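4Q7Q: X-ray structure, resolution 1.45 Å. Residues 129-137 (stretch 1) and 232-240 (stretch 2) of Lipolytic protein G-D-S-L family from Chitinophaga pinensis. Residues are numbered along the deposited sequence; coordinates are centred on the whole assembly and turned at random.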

ATOM      1  N   PRO A 129      -0.850   3.265  -4.817  1.00 17.35           N
ATOM      2  CA  PRO A 129      -0.765   1.848  -4.466  1.00 16.53           C
ATOM      3  C   PRO A 129       0.265   1.120  -5.320  1.00 16.26           C
ATOM      4  O   PRO A 129       0.469   1.438  -6.494  1.00 19.04           O
ATOM      5  CB  PRO A 129      -2.168   1.322  -4.784  1.00 17.94           C
ATOM      6  CG  PRO A 129      -3.054   2.503  -4.666  1.00 19.21           C
ATOM      7  CD  PRO A 129      -2.228   3.683  -5.129  1.00 18.46           C
HETATM    8  N   MSE A 130       0.931   0.153  -4.709  1.00 16.34           N
HETATM    9  CA  MSE A 130       1.805  -0.738  -5.445  1.00 15.97           C
HETATM   10  C   MSE A 130       0.953  -1.766  -6.175  1.00 14.53           C
HETATM   11  O   MSE A 130      -0.146  -2.098  -5.737  1.00 15.00           O
HETATM   12  CB  MSE A 130       2.750  -1.444  -4.473  1.00 16.46           C
HETATM   13  CG  MSE A 130       3.859  -2.230  -5.155  1.00 18.59           C
HETATM   14 SE   MSE A 130       5.278  -2.831  -3.946  0.83 25.02          SE
HETATM   15  CE  MSE A 130       4.353  -4.366  -3.182  1.00 22.91           C
ATOM     16  N   GLN A 131       1.457  -2.285  -7.287  1.00 14.04           N
ATOM     17  CA  GLN A 131       0.807  -3.437  -7.891  1.00 14.55           C
ATOM     18  C   GLN A 131       0.814  -4.596  -6.899  1.00 15.48           C
ATOM     19  O   GLN A 131       1.607  -4.630  -5.947  1.00 15.83           O
ATOM     20  CB  GLN A 131       1.471  -3.810  -9.214  1.00 16.68           C
ATOM     21  CG  GLN A 131       1.286  -2.718 -10.252  1.00 17.59           C
ATOM     22  CD  GLN A 131       1.807  -3.088 -11.619  1.00 19.77           C
ATOM     23  OE1 GLN A 131       1.453  -4.132 -12.177  1.00 21.24           O
ATOM     24  NE2 GLN A 131       2.637  -2.222 -12.180  1.00 22.93           N
ATOM     25  N   ARG A 132      -0.106  -5.523  -7.094  1.00 14.44           N
ATOM     26  CA  ARG A 132      -0.232  -6.649  -6.184  1.00 14.71           C
ATOM     27  C   ARG A 132      -0.572  -7.896  -6.964  1.00 14.07           C
ATOM     28  O   ARG A 132      -1.371  -7.855  -7.907  1.00 15.57           O
ATOM     29  CB  ARG A 132      -1.320  -6.369  -5.141  1.00 14.10           C
ATOM     30  CG  ARG A 132      -2.626  -5.849  -5.709  1.00 14.05           C
ATOM     31  CD  ARG A 132      -3.593  -5.415  -4.624  1.00 13.99           C
ATOM     32  NE  ARG A 132      -4.178  -6.547  -3.910  1.00 13.94           N
ATOM     33  CZ  ARG A 132      -5.007  -6.428  -2.878  1.00 14.07           C
ATOM     34  NH1 ARG A 132      -5.336  -5.218  -2.424  1.00 14.83           N
ATOM     35  NH2 ARG A 132      -5.505  -7.513  -2.301  1.00 15.81           N
ATOM     36  N   ASN A 133       0.053  -9.009  -6.606  1.00 13.98           N
ATOM     37  CA  ASN A 133      -0.352 -10.264  -7.211  1.00 15.29           C
ATOM     38  C   ASN A 133      -1.369 -10.958  -6.316  1.00 15.23           C
ATOM     39  O   ASN A 133      -1.894 -10.330  -5.393  1.00 16.05           O
ATOM     40  CB  ASN A 133       0.843 -11.152  -7.556  1.00 15.89           C
ATOM     41  CG  ASN A 133       0.652 -11.857  -8.876  1.00 15.99           C
ATOM     42  OD1 ASN A 133      -0.422 -12.387  -9.143  1.00 16.37           O
ATOM     43  ND2 ASN A 133       1.677 -11.841  -9.723  1.00 18.69           N
ATOM     44  N   ASP A 134      -1.674 -12.222  -6.597  1.00 15.24           N
ATOM     45  CA  ASP A 134      -2.623 -12.962  -5.769  1.00 17.19           C
ATOM     46  C   ASP A 134      -2.164 -12.908  -4.319  1.00 17.51           C
ATOM     47  O   ASP A 134      -1.026 -13.252  -4.004  1.00 18.67           O
ATOM     48  CB  ASP A 134      -2.693 -14.428  -6.205  1.00 17.86           C
ATOM     49  CG  ASP A 134      -3.429 -14.629  -7.514  1.00 18.11           C
ATOM     50  OD1 ASP A 134      -3.836 -13.646  -8.166  1.00 18.14           O
ATOM     51  OD2 ASP A 134      -3.596 -15.802  -7.890  1.00 19.81           O
ATOM     52  N   PHE A 135      -3.060 -12.474  -3.443  1.00 15.88           N
ATOM     53  CA  PHE A 135      -2.771 -12.354  -2.026  1.00 16.31           C
ATOM     54  C   PHE A 135      -3.358 -13.528  -1.265  1.00 16.01           C
ATOM     55  O   PHE A 135      -4.505 -13.898  -1.497  1.00 17.43           O
ATOM     56  CB  PHE A 135      -3.382 -11.054  -1.505  1.00 16.78           C
ATOM     57  CG  PHE A 135      -3.540 -11.001  -0.008  1.00 16.54           C
ATOM     58  CD1 PHE A 135      -2.430 -10.966   0.813  1.00 17.36           C
ATOM     59  CD2 PHE A 135      -4.800 -10.969   0.575  1.00 17.03           C
ATOM     60  CE1 PHE A 135      -2.568 -10.905   2.193  1.00 16.80           C
ATOM     61  CE2 PHE A 135      -4.947 -10.899   1.949  1.00 17.74           C
ATOM     62  CZ  PHE A 135      -3.828 -10.872   2.763  1.00 16.79           C
ATOM     63  N   VAL A 136      -2.569 -14.121  -0.371  1.00 17.00           N
ATOM     64  CA  VAL A 136      -3.080 -15.109   0.573  1.00 17.22           C
ATOM     65  C   VAL A 136      -2.579 -14.745   1.966  1.00 17.35           C
ATOM     66  O   VAL A 136      -1.377 -14.654   2.191  1.00 18.44           O
ATOM     67  CB  VAL A 136      -2.647 -16.542   0.213  1.00 17.85           C
ATOM     68  CG1 VAL A 136      -3.310 -17.531   1.151  1.00 18.70           C
ATOM     69  CG2 VAL A 136      -3.011 -16.864  -1.223  1.00 18.51           C
ATOM     70  N   TYR A 137      -3.505 -14.505   2.889  1.00 18.11           N
ATOM     71  CA  TYR A 137      -3.153 -14.068   4.234  1.00 19.41           C
ATOM     72  C   TYR A 137      -2.385 -15.154   4.992  1.00 20.08           C
ATOM     73  O   TYR A 137      -2.849 -16.287   5.125  1.00 20.55           O
ATOM     74  CB  TYR A 137      -4.421 -13.681   5.001  1.00 19.44           C
ATOM     75  CG  TYR A 137      -4.175 -13.084   6.370  1.00 19.84           C
ATOM     76  CD1 TYR A 137      -3.050 -12.307   6.622  1.00 20.35           C
ATOM     77  CD2 TYR A 137      -5.072 -13.296   7.408  1.00 21.36           C
ATOM     78  CE1 TYR A 137      -2.823 -11.762   7.871  1.00 23.12           C
ATOM     79  CE2 TYR A 137      -4.855 -12.749   8.665  1.00 23.43           C
ATOM     80  CZ  TYR A 137      -3.724 -11.984   8.892  1.00 23.74           C
ATOM     81  OH  TYR A 137      -3.497 -11.436  10.137  1.00 25.64           O
ATOM     82  N   LEU A 232       9.268  -9.394  -4.151  1.00 17.86           N
ATOM     83  CA  LEU A 232       8.947  -8.035  -3.717  1.00 16.99           C
ATOM     84  C   LEU A 232       7.937  -8.021  -2.578  1.00 16.69           C
ATOM     85  O   LEU A 232       7.834  -7.028  -1.853  1.00 16.98           O
ATOM     86  CB  LEU A 232       8.408  -7.196  -4.872  1.00 18.12           C
ATOM     87  CG  LEU A 232       9.389  -6.826  -5.977  1.00 21.07           C
ATOM     88  CD1 LEU A 232       8.639  -6.055  -7.047  1.00 22.56           C
ATOM     89  CD2 LEU A 232      10.531  -6.002  -5.400  1.00 22.16           C
ATOM     90  N   THR A 233       7.166  -9.103  -2.468  1.00 17.17           N
ATOM     91  CA  THR A 233       6.206  -9.307  -1.386  1.00 17.05           C
ATOM     92  C   THR A 233       6.435 -10.677  -0.762  1.00 17.31           C
ATOM     93  O   THR A 233       7.117 -11.528  -1.345  1.00 18.46           O
ATOM     94  CB  THR A 233       4.738  -9.275  -1.878  1.00 16.48           C
ATOM     95  OG1 THR A 233       4.458 -10.437  -2.681  1.00 16.95           O
ATOM     96  CG2 THR A 233       4.446  -7.991  -2.651  1.00 17.46           C
ATOM     97  N   TYR A 234       5.857 -10.899   0.416  1.00 17.36           N
ATOM     98  CA  TYR A 234       5.957 -12.205   1.063  1.00 17.55           C
ATOM     99  C   TYR A 234       4.644 -12.988   0.952  1.00 17.94           C
ATOM    100  O   TYR A 234       4.591 -14.166   1.302  1.00 19.93           O
ATOM    101  CB  TYR A 234       6.422 -12.084   2.530  1.00 18.06           C
ATOM    102  CG  TYR A 234       5.460 -11.324   3.424  1.00 17.67           C
ATOM    103  CD1 TYR A 234       4.353 -11.960   3.995  1.00 18.09           C
ATOM    104  CD2 TYR A 234       5.643  -9.973   3.687  1.00 18.17           C
ATOM    105  CE1 TYR A 234       3.454 -11.266   4.798  1.00 18.41           C
ATOM    106  CE2 TYR A 234       4.754  -9.278   4.494  1.00 19.17           C
ATOM    107  CZ  TYR A 234       3.661  -9.931   5.044  1.00 18.37           C
ATOM    108  OH  TYR A 234       2.770  -9.234   5.838  1.00 18.52           O
ATOM    109  N   ASP A 235       3.597 -12.339   0.445  1.00 17.11           N
ATOM    110  CA  ASP A 235       2.273 -12.960   0.377  1.00 17.18           C
ATOM    111  C   ASP A 235       1.460 -12.499  -0.835  1.00 16.19           C
ATOM    112  O   ASP A 235       0.247 -12.690  -0.877  1.00 16.75           O
ATOM    113  CB  ASP A 235       1.478 -12.677   1.660  1.00 16.39           C
ATOM    114  CG  ASP A 235       1.212 -11.193   1.870  1.00 16.30           C
ATOM    115  OD1 ASP A 235       1.542 -10.386   0.968  1.00 16.31           O
ATOM    116  OD2 ASP A 235       0.660 -10.835   2.934  1.00 16.15           O
ATOM    117  N   GLY A 236       2.125 -11.879  -1.804  1.00 16.89           N
ATOM    118  CA  GLY A 236       1.440 -11.378  -2.983  1.00 16.15           C
ATOM    119  C   GLY A 236       1.161  -9.890  -2.925  1.00 15.15           C
ATOM    120  O   GLY A 236       1.045  -9.231  -3.962  1.00 17.94           O
ATOM    121  N   LEU A 237       1.068  -9.357  -1.710  1.00 15.08           N
ATOM    122  CA  LEU A 237       0.564  -8.002  -1.497  1.00 15.00           C
ATOM    123  C   LEU A 237       1.493  -7.141  -0.640  1.00 15.12           C
ATOM    124  O   LEU A 237       1.836  -6.018  -1.018  1.00 15.52           O
ATOM    125  CB  LEU A 237      -0.822  -8.077  -0.853  1.00 16.28           C
ATOM    126  CG  LEU A 237      -1.475  -6.804  -0.288  1.00 17.62           C
ATOM    127  CD1 LEU A 237      -1.688  -5.731  -1.351  1.00 16.80           C
ATOM    128  CD2 LEU A 237      -2.792  -7.147   0.390  1.00 17.51           C
ATOM    129  N   HIS A 238       1.900  -7.671   0.507  1.00 14.76           N
ATOM    130  CA  HIS A 238       2.671  -6.885   1.460  1.00 14.27           C
ATOM    131  C   HIS A 238       4.153  -7.002   1.184  1.00 15.18           C
ATOM    132  O   HIS A 238       4.669  -8.102   1.049  1.00 16.51           O
ATOM    133  CB  HIS A 238       2.359  -7.335   2.884  1.00 15.83           C
ATOM    134  CG  HIS A 238       0.920  -7.172   3.249  1.00 15.37           C
ATOM    135  ND1 HIS A 238       0.038  -8.231   3.303  1.00 16.34           N
ATOM    136  CD2 HIS A 238       0.202  -6.065   3.542  1.00 15.96           C
ATOM    137  CE1 HIS A 238      -1.162  -7.780   3.629  1.00 17.74           C
ATOM    138  NE2 HIS A 238      -1.090  -6.470   3.782  1.00 17.32           N
ATOM    139  N   PRO A 239       4.839  -5.858   1.093  1.00 14.60           N
ATOM    140  CA  PRO A 239       6.257  -5.833   0.749  1.00 16.09           C
ATOM    141  C   PRO A 239       7.145  -6.710   1.630  1.00 16.20           C
ATOM    142  O   PRO A 239       6.962  -6.834   2.852  1.00 16.21           O
ATOM    143  CB  PRO A 239       6.627  -4.362   0.935  1.00 16.23           C
ATOM    144  CG  PRO A 239       5.381  -3.634   0.624  1.00 15.91           C
ATOM    145  CD  PRO A 239       4.259  -4.502   1.132  1.00 14.66           C
ATOM    146  N   SER A 240       8.116  -7.324   0.968  1.00 16.38           N
ATOM    147  CA  SER A 240       9.237  -7.962   1.631  1.00 17.91           C
ATOM    148  C   SER A 240      10.242  -6.902   2.063  1.00 18.24           C
ATOM    149  O   SER A 240      10.024  -5.709   1.862  1.00 18.93           O
ATOM    150  CB  SER A 240       9.915  -8.904   0.647  1.00 19.10           C
ATOM    151  OG  SER A 240      10.425  -8.173  -0.455  1.00 19.78           O
TER
HETATM  152  O   HOH W   1       0.979  -4.502  -3.180  1.00 15.70           O

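The contact between residues 129-137 and 232-240 joins segments about a hundred residues apart in one chain and buries 508 Å² of surface, counting both sides. Its largest contributors are L237, M130 and F135, and the two backbones meet most closely around G236.

L237 loses 88 Å² to the other stretch, more than any other residue here. Its CB points sideways, and with chi1 in t and chi2 in p the isobutyl group packs against both F135 and R132. CD2 of L237 sits over one face of the F135 ring, 4.0 Å from the ring centroid and only 17° off the normal, a CH-pi contact; CB of L237 adds an apolar contact of 3.7 Å to CD1 of F135. The other methyl, L237 CD1, covers one face of the R132 guanidinium and comes within 3.7 Å of R132 NE. A branched aliphatic side chain suits this place because its two methyls can each cover a flat group.

F135, in a short strand segment, also starts sideways, but its t rotamer brings the ring nearer to the second stretch. Beyond the leucine, the ring edge meets the carboxylate of D235, with F135 CE1 3.3 Å from D235 OD2, so that the slightly positive ring hydrogens face a negatively charged oxygen. F135 CE1 also lies 3.7 Å from H238 CE1, and the two rings form an oblique pair with planes at 80°. The same carboxylate organises its own loop: D235 OD1 accepts hydrogen bonds from the backbone N atoms of L237 (2.9 Å) and H238 (2.8 Å), while D235 OD2 accepts one of 2.7 Å from H238 ND1. The loop that presents L237 and the imidazole to F135 is thus braced from within.

M130, a selenomethionine, gives up 78 Å² at the other end of the contact. Its CB points toward the second stretch; chi1 and chi2, both t, extend the chain, and chi3 in p turns the terminal methyl into a pocket where M130 CE lies 3.7 Å from T233 CG2, 3.7 Å from L237 O and 4.0 Å from P239 CG. A long, unbranched apolar chain can reach this site without leaving a polar group unsatisfied. Nearby, water 1 donates hydrogen bonds of 2.8 Å to both Q131 O and L237 O, linking two carbonyls that could not bond to each other.

Two direct hydrogen bonds tie the backbones together: N133 N donates to G236 O (2.8 Å), and V136 N donates to D235 O (3.2 Å). Between them, CA-H...O contacts run in both directions, from G236 CA to D134 O at 3.3 Å and from F135 CA to D235 O at 3.2 Å. This close approach depends on glycine. A CB on G236 would lie 1.8 Å from D134 O, a clear clash, and the backbone angles of 100/-26 would also jam it against the preceding carbonyl oxygen.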